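Local coordinates for outer membrane protein Omp121 (Bacteroides thetaiotaomicron, PDB 5FQ8) that probably imports nutrients across the outer membrane as a TonB-dependent transporter, and binds calcium and magnesium ions, at residues W185-R190 / R974-N979; S448-R453 / V487-S492; F472-L477 / G528-S533; R521-V526 / G595-V600; N727-I732 / M759-F764. One frame throughout, in Å; residues are numbered along the deposited sequence.

Contact 1 joins strands 177-188 and 973-983, bringing the two ends of the barrel wall together; contacts 2 to 5 all fall between its segments in sequence. Contacts 2 and 3 share strand 472-495, pairing it first with strand 446-469 and then with strand 513-534. Contact 4 starts on strand 513-534 too, its segment adjoining that of contact 3 in sequence, with centres about 27 Å apart. Contact 5 comes later in the chain, starting on strand 716-731. Centres of contacts 1 and 3 lie about 50 Å apart. Contacts 1 to 3 are ladder pairs of the barrel wall, contact 4 spans non-adjacent parts of it, and contact 5 ties the wall to the separate small sheet of strand 763-766.

Contact 1: residues W185-R190 / R974-N979; sequences WSTVLR and RRFGFN. With C8E ((hydroxyethyloxy)tri(ethyloxy)octane), chain O.
Backbone hydrogen bonds define the pairing: W185 and F976 exchange two, as do T187 and R974, giving an antiparallel ladder whose strand segments run at 155° to each other. The bond from F976 N to W185 O is 3.0 Å and lies nearly along the C=O axis, whereas W185 N sits above the carbonyl plane of F976. Between these pairs, S186 and R975 form the non-hydrogen-bonded pair, with S186 CB 3.8 Å from R975 CG.

Aromatic contacts occupy the face carrying W185, T187, R974 and F976. The F976 ring receives W185 CB over one face as an off-centre CH-pi contact, 4.2 Å from its centroid; W185 O lies over that same face, toward the rim. The opposite face is covered by the detergent, C8E C7 standing 3.6 Å above the ring centre, while T187 OG1 is at the ring edge. An alanine at F976 would remove the ring, and W185 CB and the detergent chain would probably be less well held on this face.

A methyl-over-guanidinium contact involves L189: its side chain crosses R974 at about a right angle, with CD1 over one guanidinium face, 3.4 Å from R974 NH1. On the other face of the sheet, the S186 side chain is about 8 Å from a bound calcium ion. Pairing of the first long strand with the last is the closure of a TonB-dependent receptor beta-barrel.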
# COMPACT_ATOMS: atom_id res chain seq x y z
N TRP B 185 17.55 -8.14 34.84
CA TRP B 185 17.92 -9.08 33.81
C TRP B 185 16.82 -10.11 33.60
O TRP B 185 16.09 -10.44 34.53
CB TRP B 185 19.21 -9.79 34.17
CG TRP B 185 20.36 -8.93 34.22
CD1 TRP B 185 21.29 -8.77 33.26
CD2 TRP B 185 20.72 -8.07 35.27
NE1 TRP B 185 22.22 -7.86 33.65
CE2 TRP B 185 21.89 -7.42 34.90
CE3 TRP B 185 20.17 -7.78 36.52
CZ2 TRP B 185 22.52 -6.50 35.71
CZ3 TRP B 185 20.80 -6.88 37.32
CH2 TRP B 185 21.96 -6.25 36.92
N SER B 186 16.73 -10.62 32.39
CA SER B 186 15.84 -11.74 32.09
C SER B 186 16.63 -12.84 31.42
O SER B 186 17.41 -12.57 30.51
CB SER B 186 14.68 -11.29 31.23
OG SER B 186 15.09 -10.42 30.20
N THR B 187 16.48 -14.07 31.91
CA THR B 187 17.02 -15.26 31.27
C THR B 187 15.91 -16.28 31.04
O THR B 187 14.85 -16.25 31.66
CB THR B 187 18.12 -15.90 32.09
OG1 THR B 187 17.55 -16.37 33.31
CG2 THR B 187 19.20 -14.91 32.37
N VAL B 188 16.20 -17.23 30.15
CA VAL B 188 15.17 -18.14 29.66
C VAL B 188 14.80 -19.16 30.73
O VAL B 188 15.68 -19.74 31.38
CB VAL B 188 15.65 -18.82 28.37
CG1 VAL B 188 16.94 -19.56 28.62
CG2 VAL B 188 14.59 -19.72 27.83
N LEU B 189 13.50 -19.39 30.91
CA LEU B 189 12.95 -20.06 32.08
C LEU B 189 12.73 -21.55 31.90
O LEU B 189 13.03 -22.32 32.81
CB LEU B 189 11.62 -19.43 32.47
CG LEU B 189 10.86 -20.12 33.60
CD1 LEU B 189 11.66 -20.02 34.86
CD2 LEU B 189 9.51 -19.50 33.80
N ARG B 190 12.18 -21.95 30.76
CA ARG B 190 11.87 -23.35 30.50
C ARG B 190 11.90 -23.55 28.99
O ARG B 190 11.13 -22.92 28.26
CB ARG B 190 10.51 -23.73 31.10
CG ARG B 190 9.55 -24.54 30.24
CD ARG B 190 9.70 -26.04 30.44
NE ARG B 190 9.48 -26.47 31.82
CZ ARG B 190 8.31 -26.86 32.31
NH1 ARG B 190 7.24 -26.86 31.53
NH2 ARG B 190 8.21 -27.25 33.58
N ARG B 974 12.73 -15.79 32.94
CA ARG B 974 12.93 -15.62 34.38
C ARG B 974 13.49 -14.22 34.60
O ARG B 974 14.50 -13.87 34.00
CB ARG B 974 13.90 -16.68 34.88
CG ARG B 974 13.66 -17.19 36.21
CD ARG B 974 14.95 -17.77 36.71
NE ARG B 974 15.43 -18.89 35.90
CZ ARG B 974 15.05 -20.14 36.09
NH1 ARG B 974 14.18 -20.43 37.04
NH2 ARG B 974 15.53 -21.10 35.33
N ARG B 975 12.86 -13.42 35.44
CA ARG B 975 13.28 -12.04 35.62
C ARG B 975 13.71 -11.74 37.05
O ARG B 975 13.10 -12.22 38.00
CB ARG B 975 12.16 -11.10 35.19
CG ARG B 975 11.82 -11.24 33.74
CD ARG B 975 10.57 -10.48 33.37
NE ARG B 975 9.36 -11.04 33.97
CZ ARG B 975 8.68 -12.06 33.46
NH1 ARG B 975 9.09 -12.65 32.36
NH2 ARG B 975 7.58 -12.49 34.07
N PHE B 976 14.76 -10.93 37.18
CA PHE B 976 15.36 -10.62 38.49
C PHE B 976 16.18 -9.34 38.41
O PHE B 976 16.99 -9.18 37.50
CB PHE B 976 16.23 -11.77 38.98
CG PHE B 976 17.29 -12.23 38.00
CD1 PHE B 976 17.01 -13.21 37.07
CD2 PHE B 976 18.56 -11.71 38.05
CE1 PHE B 976 17.99 -13.63 36.18
CE2 PHE B 976 19.54 -12.13 37.17
CZ PHE B 976 19.25 -13.10 36.24
N GLY B 977 16.00 -8.45 39.37
CA GLY B 977 16.77 -7.23 39.34
C GLY B 977 16.91 -6.52 40.68
O GLY B 977 16.68 -7.10 41.74
N PHE B 978 17.32 -5.25 40.60
CA PHE B 978 17.48 -4.35 41.73
C PHE B 978 16.72 -3.06 41.49
O PHE B 978 16.46 -2.68 40.36
CB PHE B 978 18.95 -4.02 41.98
CG PHE B 978 19.76 -5.18 42.45
CD1 PHE B 978 19.51 -5.74 43.69
CD2 PHE B 978 20.75 -5.72 41.67
CE1 PHE B 978 20.24 -6.81 44.14
CE2 PHE B 978 21.48 -6.79 42.10
CZ PHE B 978 21.23 -7.35 43.35
N ASN B 979 16.37 -2.38 42.58
CA ASN B 979 15.68 -1.10 42.52
C ASN B 979 16.16 -0.22 43.66
O ASN B 979 16.24 -0.67 44.80
CB ASN B 979 14.17 -1.26 42.61
CG ASN B 979 13.43 0.07 42.54
OD1 ASN B 979 13.70 0.89 41.67
ND2 ASN B 979 12.51 0.29 43.46
C1 C8E O . 15.88 -11.84 45.06
C2 C8E O . 15.65 -13.05 44.16
C3 C8E O . 16.83 -13.29 43.22
C4 C8E O . 16.56 -14.49 42.32
C5 C8E O . 17.80 -15.00 41.58
C6 C8E O . 17.51 -15.18 40.09
C7 C8E O . 18.74 -15.62 39.31
C8 C8E O . 18.54 -17.02 38.75
O9 C8E O . 19.58 -17.35 37.86

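Contact 2: residues S448-R453 / V487-S492; sequences SEQITR and VSYQYS
At the heart of the side-chain contact the Q450 amide lies over the Y489 ring. Q450 NE2 stands 3.1 Å above one face of that ring, offset toward its rim, with amide and ring planes 53° apart. Q450 reaches there because CG is anti to the backbone N (chi1 -176°) and the chain beyond is extended; its CB meets the edge of the Y491 ring. Further along, Y491 OH comes 3.1 Å from S448 CB and hydrogen-bonds to E493, while T452 lies alongside Y489, CG2 3.9 Å from Y489 CB.

Six backbone hydrogen bonds fix these positions, two each for E449 with S492, I451 with Q490 and R453 with S488. H517, on the next strand 513-534, meets Y489 ring to ring. The reverse face of this hairpin abuts a second copy of the protein: I451 packs on its own counterpart there, and R453 forms a salt bridge with E380 of the second subunit. One face thus combines amide and aromatic groups, and the other offers a cation that is likely to help hold the subunits together.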
# COMPACT_ATOMS: atom_id res chain seq x y z
N SER B 448 4.86 -3.24 4.92
CA SER B 448 3.59 -2.59 5.19
C SER B 448 3.76 -1.57 6.31
O SER B 448 4.73 -1.59 7.06
CB SER B 448 2.51 -3.60 5.54
OG SER B 448 2.82 -4.25 6.75
N GLU B 449 2.82 -0.65 6.36
CA GLU B 449 2.76 0.37 7.39
C GLU B 449 1.30 0.63 7.68
O GLU B 449 0.48 0.63 6.77
CB GLU B 449 3.47 1.65 6.95
CG GLU B 449 3.25 2.81 7.89
CD GLU B 449 3.95 4.06 7.44
OE1 GLU B 449 5.16 3.99 7.19
OE2 GLU B 449 3.29 5.10 7.32
N GLN B 450 0.98 0.82 8.95
CA GLN B 450 -0.39 1.11 9.34
C GLN B 450 -0.36 2.18 10.42
O GLN B 450 0.53 2.19 11.26
CB GLN B 450 -1.09 -0.14 9.85
CG GLN B 450 -2.53 0.08 10.19
CD GLN B 450 -3.12 -1.08 10.93
OE1 GLN B 450 -2.61 -2.19 10.86
NE2 GLN B 450 -4.20 -0.84 11.65
N ILE B 451 -1.31 3.10 10.36
CA ILE B 451 -1.41 4.16 11.35
C ILE B 451 -2.80 4.05 11.93
O ILE B 451 -3.79 4.23 11.22
CB ILE B 451 -1.16 5.55 10.76
CG1 ILE B 451 0.32 5.74 10.47
CG2 ILE B 451 -1.61 6.63 11.69
CD1 ILE B 451 0.62 7.11 10.14
N THR B 452 -2.89 3.73 13.21
CA THR B 452 -4.18 3.63 13.86
C THR B 452 -4.44 4.89 14.65
O THR B 452 -3.51 5.53 15.13
CB THR B 452 -4.25 2.41 14.79
OG1 THR B 452 -3.52 1.32 14.22
CG2 THR B 452 -5.68 2.00 14.96
N ARG B 453 -5.70 5.27 14.73
CA ARG B 453 -6.11 6.43 15.50
C ARG B 453 -7.31 6.02 16.32
O ARG B 453 -8.35 5.67 15.76
CB ARG B 453 -6.45 7.61 14.60
CG ARG B 453 -5.28 8.28 13.93
CD ARG B 453 -5.76 9.48 13.16
NE ARG B 453 -6.42 10.49 13.98
CZ ARG B 453 -7.42 11.25 13.55
NH1 ARG B 453 -7.88 11.07 12.33
NH2 ARG B 453 -7.97 12.15 14.33
N VAL B 487 -12.41 4.42 16.39
CA VAL B 487 -11.13 3.91 15.95
C VAL B 487 -11.11 4.02 14.44
O VAL B 487 -12.15 3.88 13.79
CB VAL B 487 -10.89 2.47 16.44
CG1 VAL B 487 -12.06 1.61 16.12
CG2 VAL B 487 -9.65 1.89 15.84
N SER B 488 -9.95 4.33 13.89
CA SER B 488 -9.76 4.28 12.45
C SER B 488 -8.31 3.95 12.19
O SER B 488 -7.47 4.08 13.07
CB SER B 488 -10.17 5.60 11.78
OG SER B 488 -9.15 6.58 11.81
N TYR B 489 -8.02 3.47 10.99
CA TYR B 489 -6.63 3.26 10.62
C TYR B 489 -6.50 3.39 9.12
O TYR B 489 -7.48 3.51 8.40
CB TYR B 489 -6.09 1.90 11.10
CG TYR B 489 -6.69 0.68 10.45
CD1 TYR B 489 -6.32 0.29 9.18
CD2 TYR B 489 -7.61 -0.09 11.13
CE1 TYR B 489 -6.86 -0.82 8.60
CE2 TYR B 489 -8.15 -1.20 10.55
CZ TYR B 489 -7.78 -1.56 9.29
OH TYR B 489 -8.32 -2.67 8.71
N GLN B 490 -5.25 3.38 8.67
CA GLN B 490 -4.92 3.45 7.25
C GLN B 490 -3.77 2.49 7.00
O GLN B 490 -2.68 2.67 7.54
CB GLN B 490 -4.54 4.87 6.83
CG GLN B 490 -4.34 5.00 5.35
CD GLN B 490 -3.62 6.23 4.98
OE1 GLN B 490 -3.05 6.90 5.82
NE2 GLN B 490 -3.63 6.56 3.71
N TYR B 491 -4.01 1.50 6.16
CA TYR B 491 -3.02 0.48 5.90
C TYR B 491 -2.51 0.59 4.47
O TYR B 491 -3.22 1.01 3.58
CB TYR B 491 -3.62 -0.90 6.14
CG TYR B 491 -2.69 -2.04 5.86
CD1 TYR B 491 -1.71 -2.39 6.76
CD2 TYR B 491 -2.80 -2.77 4.70
CE1 TYR B 491 -0.86 -3.43 6.52
CE2 TYR B 491 -1.96 -3.82 4.44
CZ TYR B 491 -0.99 -4.14 5.37
OH TYR B 491 -0.14 -5.18 5.13
N SER B 492 -1.25 0.20 4.27
CA SER B 492 -0.73 0.20 2.92
C SER B 492 0.47 -0.74 2.84
O SER B 492 1.33 -0.71 3.71
CB SER B 492 -0.39 1.63 2.47
OG SER B 492 0.97 1.92 2.66

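Contact 3: residues F472-L477 / G528-S533; sequences FNINAL and GQFEGS
Strand segments 472-477 and 528-533 run antiparallel at 173° with axes 4.7 Å apart, forming one rung-by-rung piece of the beta-barrel wall. Its firmest rung is N475 with E531: E531 N reaches N475 O at 2.7 Å and N475 N reaches E531 O, both donors lying in the carbonyl plane. The two bonds between N473 and S533 are weak, bent to about 130° at the hydrogen.

N473 and S533 meet through their CB atoms, and N475 and E531 do likewise at 3.7 Å. N475 and E531 both carry CG anti to the backbone N, but E531 then bends at chi2 (114°) and its tip leads away. The polar end of N475 is held by N464, through OD1. L477 and Q529, on this same face, touch L152, and E531 touches A39; both residues lie in the plug region, consistent with this face looking into the barrel.

The reverse face is apolar and on the surface. I474 stands opposite G532, which has no side chain, and the F530 ring crosses I474 obliquely. A476 CB lies at the ring edge, 4.4 Å from F530 CD1. The closest side-chain meeting is I474 CG2 with F530 CE1, at 3.4 Å.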
# COMPACT_ATOMS: atom_id res chain seq x y z
N PHE B 472 -30.24 7.10 61.00
CA PHE B 472 -30.20 6.71 59.60
C PHE B 472 -29.19 7.56 58.84
O PHE B 472 -28.64 8.54 59.35
CB PHE B 472 -31.57 6.85 58.97
CG PHE B 472 -32.54 5.81 59.40
CD1 PHE B 472 -32.45 4.53 58.91
CD2 PHE B 472 -33.55 6.11 60.28
CE1 PHE B 472 -33.35 3.57 59.29
CE2 PHE B 472 -34.45 5.16 60.68
CZ PHE B 472 -34.34 3.88 60.18
N ASN B 473 -28.95 7.18 57.60
CA ASN B 473 -28.16 8.00 56.70
C ASN B 473 -28.64 7.74 55.29
O ASN B 473 -28.89 6.59 54.92
CB ASN B 473 -26.66 7.71 56.82
CG ASN B 473 -25.82 8.91 56.48
OD1 ASN B 473 -26.25 9.78 55.73
ND2 ASN B 473 -24.61 8.96 57.02
N ILE B 474 -28.78 8.81 54.52
CA ILE B 474 -29.29 8.75 53.16
C ILE B 474 -28.21 9.29 52.24
O ILE B 474 -27.64 10.35 52.50
CB ILE B 474 -30.58 9.57 53.01
CG1 ILE B 474 -31.55 9.21 54.13
CG2 ILE B 474 -31.24 9.31 51.69
CD1 ILE B 474 -32.81 10.00 54.08
N ASN B 475 -27.92 8.56 51.17
CA ASN B 475 -27.02 9.05 50.13
C ASN B 475 -27.61 8.72 48.77
O ASN B 475 -27.64 7.55 48.37
CB ASN B 475 -25.62 8.47 50.27
CG ASN B 475 -24.62 9.14 49.36
OD1 ASN B 475 -24.87 9.33 48.17
ND2 ASN B 475 -23.48 9.53 49.91
N ALA B 476 -28.08 9.74 48.06
CA ALA B 476 -28.64 9.59 46.72
C ALA B 476 -27.66 10.14 45.70
O ALA B 476 -26.87 11.04 45.98
CB ALA B 476 -29.98 10.31 46.60
N LEU B 477 -27.70 9.57 44.50
CA LEU B 477 -26.87 10.01 43.38
C LEU B 477 -27.68 9.87 42.11
O LEU B 477 -28.15 8.77 41.80
CB LEU B 477 -25.58 9.20 43.29
CG LEU B 477 -24.32 9.81 42.67
CD1 LEU B 477 -23.22 8.78 42.59
CD2 LEU B 477 -24.57 10.37 41.30
N GLY B 528 -29.18 6.14 38.67
CA GLY B 528 -29.37 6.55 40.05
C GLY B 528 -28.92 5.46 41.00
O GLY B 528 -29.00 4.26 40.69
N GLN B 529 -28.45 5.88 42.17
CA GLN B 529 -27.87 4.96 43.15
C GLN B 529 -28.24 5.42 44.55
O GLN B 529 -27.74 6.44 45.02
CB GLN B 529 -26.36 4.88 42.98
CG GLN B 529 -25.68 3.93 43.89
CD GLN B 529 -24.28 3.63 43.44
OE1 GLN B 529 -24.00 3.64 42.25
NE2 GLN B 529 -23.39 3.37 44.38
N PHE B 530 -29.12 4.68 45.21
CA PHE B 530 -29.62 5.05 46.53
C PHE B 530 -28.93 4.25 47.62
O PHE B 530 -29.01 3.02 47.64
CB PHE B 530 -31.13 4.82 46.61
CG PHE B 530 -31.74 5.27 47.89
CD1 PHE B 530 -31.82 6.61 48.20
CD2 PHE B 530 -32.27 4.35 48.78
CE1 PHE B 530 -32.40 7.04 49.38
CE2 PHE B 530 -32.85 4.77 49.96
CZ PHE B 530 -32.92 6.12 50.26
N GLU B 531 -28.28 4.94 48.54
CA GLU B 531 -27.57 4.33 49.66
C GLU B 531 -28.33 4.59 50.95
O GLU B 531 -28.46 5.74 51.38
CB GLU B 531 -26.15 4.89 49.77
CG GLU B 531 -25.39 4.45 51.01
CD GLU B 531 -24.21 3.58 50.66
OE1 GLU B 531 -23.87 3.50 49.46
OE2 GLU B 531 -23.63 2.96 51.58
N GLY B 532 -28.82 3.52 51.58
CA GLY B 532 -29.47 3.59 52.89
C GLY B 532 -28.57 3.00 53.96
O GLY B 532 -27.91 1.98 53.73
N SER B 533 -28.56 3.62 55.13
CA SER B 533 -27.63 3.27 56.19
C SER B 533 -28.28 3.43 57.56
O SER B 533 -28.91 4.45 57.83
CB SER B 533 -26.38 4.15 56.09
OG SER B 533 -25.57 4.04 57.24

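Contact 4: residues R521-V526 / G595-V600; sequences RRLMGV and GNDADV
R521 carries most of this contact. CB packs 3.6 Å from V600 CG1, the two side chains crossing at about a right angle; CD stays 4.2 Å from that same V600 CG1. A bend at chi3 (-58°) then turns the head toward D597. NE donates to a water at 2.7 Å, and the water in turn makes a weak bond to D597 OD2. At the tip, NH2 forms a salt bridge with D597 OD1 at 2.8 Å, the oxygen lying at the guanidinium edge although the two planar groups are 44° apart. A598 O is 3.1 Å from the same NH2. NH1 has D599 OD1 4.2 Å away, well out of the guanidinium plane, so that pair contributes charge alone.

D597 OD2 is also hydrogen-bonded by S549 OG, and L523 CD1 approaches the same oxygen. A leucine at R521 would remove the guanidinium, and buried D597, left without this cation, would probably be less well compensated. R522 turns the opposite way, toward E484 and another protein chain. Strands 538-549 and 558-569 intervene in the wall, so this is a side-chain bridge within the beta-barrel, from one wall strand past two others to the loop after strand 582-596.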
# COMPACT_ATOMS: atom_id res chain seq x y z
N ARG B 521 -19.13 4.53 17.69
CA ARG B 521 -20.26 4.07 18.48
C ARG B 521 -20.52 5.07 19.58
O ARG B 521 -19.60 5.67 20.12
CB ARG B 521 -20.00 2.71 19.09
CG ARG B 521 -18.79 2.67 19.98
CD ARG B 521 -18.46 1.28 20.44
NE ARG B 521 -19.57 0.67 21.15
CZ ARG B 521 -19.66 -0.63 21.37
NH1 ARG B 521 -18.71 -1.43 20.94
NH2 ARG B 521 -20.71 -1.12 22.02
N ARG B 522 -21.79 5.25 19.90
CA ARG B 522 -22.19 6.22 20.90
C ARG B 522 -23.16 5.58 21.88
O ARG B 522 -23.89 4.65 21.54
CB ARG B 522 -22.80 7.46 20.27
CG ARG B 522 -21.80 8.32 19.55
CD ARG B 522 -22.40 9.61 19.04
NE ARG B 522 -21.37 10.44 18.43
CZ ARG B 522 -21.39 10.86 17.18
NH1 ARG B 522 -22.40 10.56 16.38
NH2 ARG B 522 -20.39 11.60 16.73
N LEU B 523 -23.15 6.10 23.10
CA LEU B 523 -24.03 5.61 24.15
C LEU B 523 -24.38 6.76 25.06
O LEU B 523 -23.54 7.62 25.35
CB LEU B 523 -23.36 4.50 24.94
CG LEU B 523 -24.14 3.92 26.12
CD1 LEU B 523 -25.03 2.80 25.67
CD2 LEU B 523 -23.19 3.43 27.15
N MET B 524 -25.62 6.80 25.50
CA MET B 524 -26.02 7.73 26.54
C MET B 524 -26.82 6.97 27.57
O MET B 524 -27.53 6.01 27.25
CB MET B 524 -26.84 8.87 25.97
CG MET B 524 -26.05 9.81 25.12
SD MET B 524 -27.08 11.13 24.49
CE MET B 524 -28.05 10.23 23.32
N GLY B 525 -26.70 7.39 28.83
CA GLY B 525 -27.49 6.78 29.88
C GLY B 525 -27.80 7.74 31.00
O GLY B 525 -27.16 8.78 31.16
N VAL B 526 -28.81 7.38 31.78
CA VAL B 526 -29.13 8.06 33.02
C VAL B 526 -29.18 7.02 34.12
O VAL B 526 -29.64 5.90 33.89
CB VAL B 526 -30.46 8.83 32.91
CG1 VAL B 526 -31.53 7.95 32.31
CG2 VAL B 526 -30.88 9.35 34.26
N GLY B 595 -26.98 -4.46 31.78
CA GLY B 595 -27.25 -4.57 30.36
C GLY B 595 -26.01 -4.37 29.51
O GLY B 595 -24.97 -3.93 29.97
N ASN B 596 -26.15 -4.71 28.23
CA ASN B 596 -25.04 -4.57 27.30
C ASN B 596 -25.58 -4.48 25.88
O ASN B 596 -26.65 -4.99 25.58
CB ASN B 596 -24.09 -5.76 27.42
CG ASN B 596 -22.77 -5.50 26.77
OD1 ASN B 596 -22.35 -4.37 26.62
ND2 ASN B 596 -22.09 -6.56 26.40
N ASP B 597 -24.81 -3.83 25.03
CA ASP B 597 -25.13 -3.70 23.63
C ASP B 597 -24.21 -4.60 22.82
O ASP B 597 -23.51 -5.46 23.35
CB ASP B 597 -25.02 -2.24 23.20
CG ASP B 597 -23.71 -1.59 23.58
OD1 ASP B 597 -22.68 -2.29 23.68
OD2 ASP B 597 -23.69 -0.37 23.79
N ALA B 598 -24.18 -4.39 21.51
CA ALA B 598 -23.38 -5.21 20.62
C ALA B 598 -22.21 -4.42 20.06
O ALA B 598 -22.09 -3.22 20.26
CB ALA B 598 -24.25 -5.76 19.50
N ASP B 599 -21.34 -5.14 19.37
CA ASP B 599 -20.26 -4.53 18.63
C ASP B 599 -20.82 -3.71 17.47
O ASP B 599 -22.00 -3.80 17.12
CB ASP B 599 -19.30 -5.62 18.13
CG ASP B 599 -17.89 -5.14 18.02
OD1 ASP B 599 -17.69 -3.95 17.69
OD2 ASP B 599 -16.97 -5.96 18.25
N VAL B 600 -19.97 -2.88 16.86
CA VAL B 600 -20.49 -1.95 15.86
C VAL B 600 -20.94 -2.69 14.61
O VAL B 600 -20.38 -3.73 14.23
CB VAL B 600 -19.46 -0.87 15.49
CG1 VAL B 600 -19.44 0.18 16.54
CG2 VAL B 600 -18.10 -1.48 15.31
O HOH W 1 -21.27 1.78 22.98

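Contact 5: residues N727-I732 / M759-F764; sequences NWSKVI and MPVGVF
The apolar side chains meet most tightly where V731 touches V761. Their CG2 methyls are 3.5 Å apart, the side chains crossing at about a right angle, and in each residue CG2 is anti to the carbonyl carbon. Elsewhere in the contact P760 CB lies 3.4 Å from S729 O. Polar links here are weak: V761 N points fairly straight (165°) at S729 OG but from 3.4 Å, and V731 N meets M759 O at an angle of just 122°. S729 places OG for this by holding it anti to the backbone N.

K730 and M759 make the looser side. The K730 chain is extended and leads away from the 759-764 segment, and the M759 side chain comes no nearer than 6.0 Å to the 727-732 segment, resting instead on I794. Past V761 the chain turns a corner at G762. Strand 716-731, paired with strand 697-712 in the barrel, thereby meets the approach to strand 763-766, which lies between strands 752-756 and 793-794 in a separate small sheet; I697 touches both V731 and V761.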
# COMPACT_ATOMS: atom_id res chain seq x y z
N ASN B 727 -14.14 -21.75 39.73
CA ASN B 727 -15.21 -21.27 38.87
C ASN B 727 -15.77 -22.41 38.04
O ASN B 727 -15.02 -23.22 37.50
CB ASN B 727 -14.74 -20.15 37.95
CG ASN B 727 -15.87 -19.55 37.14
OD1 ASN B 727 -16.74 -18.87 37.68
ND2 ASN B 727 -15.87 -19.78 35.83
N TRP B 728 -17.09 -22.45 37.94
CA TRP B 728 -17.79 -23.41 37.09
C TRP B 728 -18.33 -22.67 35.87
O TRP B 728 -19.20 -21.80 35.99
CB TRP B 728 -18.92 -24.10 37.85
CG TRP B 728 -18.50 -25.27 38.70
CD1 TRP B 728 -18.41 -26.58 38.32
CD2 TRP B 728 -18.14 -25.24 40.08
NE1 TRP B 728 -18.02 -27.36 39.38
CE2 TRP B 728 -17.85 -26.56 40.48
CE3 TRP B 728 -18.04 -24.22 41.03
CZ2 TRP B 728 -17.45 -26.87 41.76
CZ3 TRP B 728 -17.65 -24.54 42.30
CH2 TRP B 728 -17.36 -25.85 42.66
N SER B 729 -17.82 -23.02 34.70
CA SER B 729 -18.20 -22.40 33.44
C SER B 729 -19.16 -23.29 32.68
O SER B 729 -18.93 -24.49 32.55
CB SER B 729 -16.97 -22.15 32.57
OG SER B 729 -17.31 -21.49 31.38
N LYS B 730 -20.23 -22.70 32.16
CA LYS B 730 -21.13 -23.50 31.33
C LYS B 730 -21.94 -22.60 30.42
O LYS B 730 -22.81 -21.87 30.89
CB LYS B 730 -22.06 -24.34 32.20
CG LYS B 730 -22.95 -25.30 31.42
CD LYS B 730 -23.98 -25.94 32.34
CE LYS B 730 -24.41 -27.31 31.85
NZ LYS B 730 -25.65 -27.76 32.48
N VAL B 731 -21.64 -22.65 29.12
CA VAL B 731 -22.61 -22.23 28.12
C VAL B 731 -23.88 -23.01 28.36
O VAL B 731 -23.83 -24.22 28.54
CB VAL B 731 -22.06 -22.50 26.71
CG1 VAL B 731 -22.98 -21.90 25.66
CG2 VAL B 731 -20.67 -21.96 26.57
N ILE B 732 -25.02 -22.33 28.41
CA ILE B 732 -26.27 -23.02 28.71
C ILE B 732 -27.01 -23.42 27.45
O ILE B 732 -27.46 -24.55 27.31
CB ILE B 732 -27.14 -22.17 29.65
CG1 ILE B 732 -26.67 -22.36 31.09
CG2 ILE B 732 -28.58 -22.59 29.55
CD1 ILE B 732 -27.66 -21.87 32.12
N MET B 759 -21.92 -27.47 27.60
CA MET B 759 -20.53 -27.71 27.95
C MET B 759 -19.85 -26.41 28.34
O MET B 759 -20.37 -25.32 28.07
CB MET B 759 -19.80 -28.35 26.76
CG MET B 759 -20.54 -29.49 26.09
SD MET B 759 -19.42 -30.61 25.29
CE MET B 759 -18.37 -31.06 26.65
N PRO B 760 -18.69 -26.48 28.98
CA PRO B 760 -18.02 -25.25 29.38
C PRO B 760 -17.52 -24.47 28.18
O PRO B 760 -17.41 -24.99 27.08
CB PRO B 760 -16.84 -25.75 30.23
CG PRO B 760 -17.18 -27.09 30.63
CD PRO B 760 -17.99 -27.66 29.50
N VAL B 761 -17.22 -23.20 28.42
CA VAL B 761 -16.65 -22.38 27.37
C VAL B 761 -15.29 -22.93 26.99
O VAL B 761 -14.46 -23.23 27.85
CB VAL B 761 -16.53 -20.92 27.82
CG1 VAL B 761 -15.53 -20.23 26.98
CG2 VAL B 761 -17.85 -20.24 27.68
N GLY B 762 -15.06 -23.08 25.69
CA GLY B 762 -13.75 -23.46 25.22
C GLY B 762 -13.49 -24.94 25.14
O GLY B 762 -12.42 -25.39 25.52
N VAL B 763 -14.45 -25.71 24.62
CA VAL B 763 -14.26 -27.15 24.47
C VAL B 763 -13.33 -27.43 23.30
O VAL B 763 -13.44 -26.82 22.24
CB VAL B 763 -15.61 -27.83 24.27
CG1 VAL B 763 -15.41 -29.30 24.02
CG2 VAL B 763 -16.46 -27.63 25.48
N PHE B 764 -12.41 -28.37 23.49
CA PHE B 764 -11.48 -28.78 22.44
C PHE B 764 -11.94 -30.07 21.80
O PHE B 764 -12.38 -30.99 22.50
CB PHE B 764 -10.08 -28.99 22.98
CG PHE B 764 -9.28 -27.76 23.12
CD1 PHE B 764 -8.50 -27.31 22.09
CD2 PHE B 764 -9.29 -27.06 24.30
CE1 PHE B 764 -7.75 -26.19 22.22
CE2 PHE B 764 -8.53 -25.96 24.46
CZ PHE B 764 -7.76 -25.51 23.40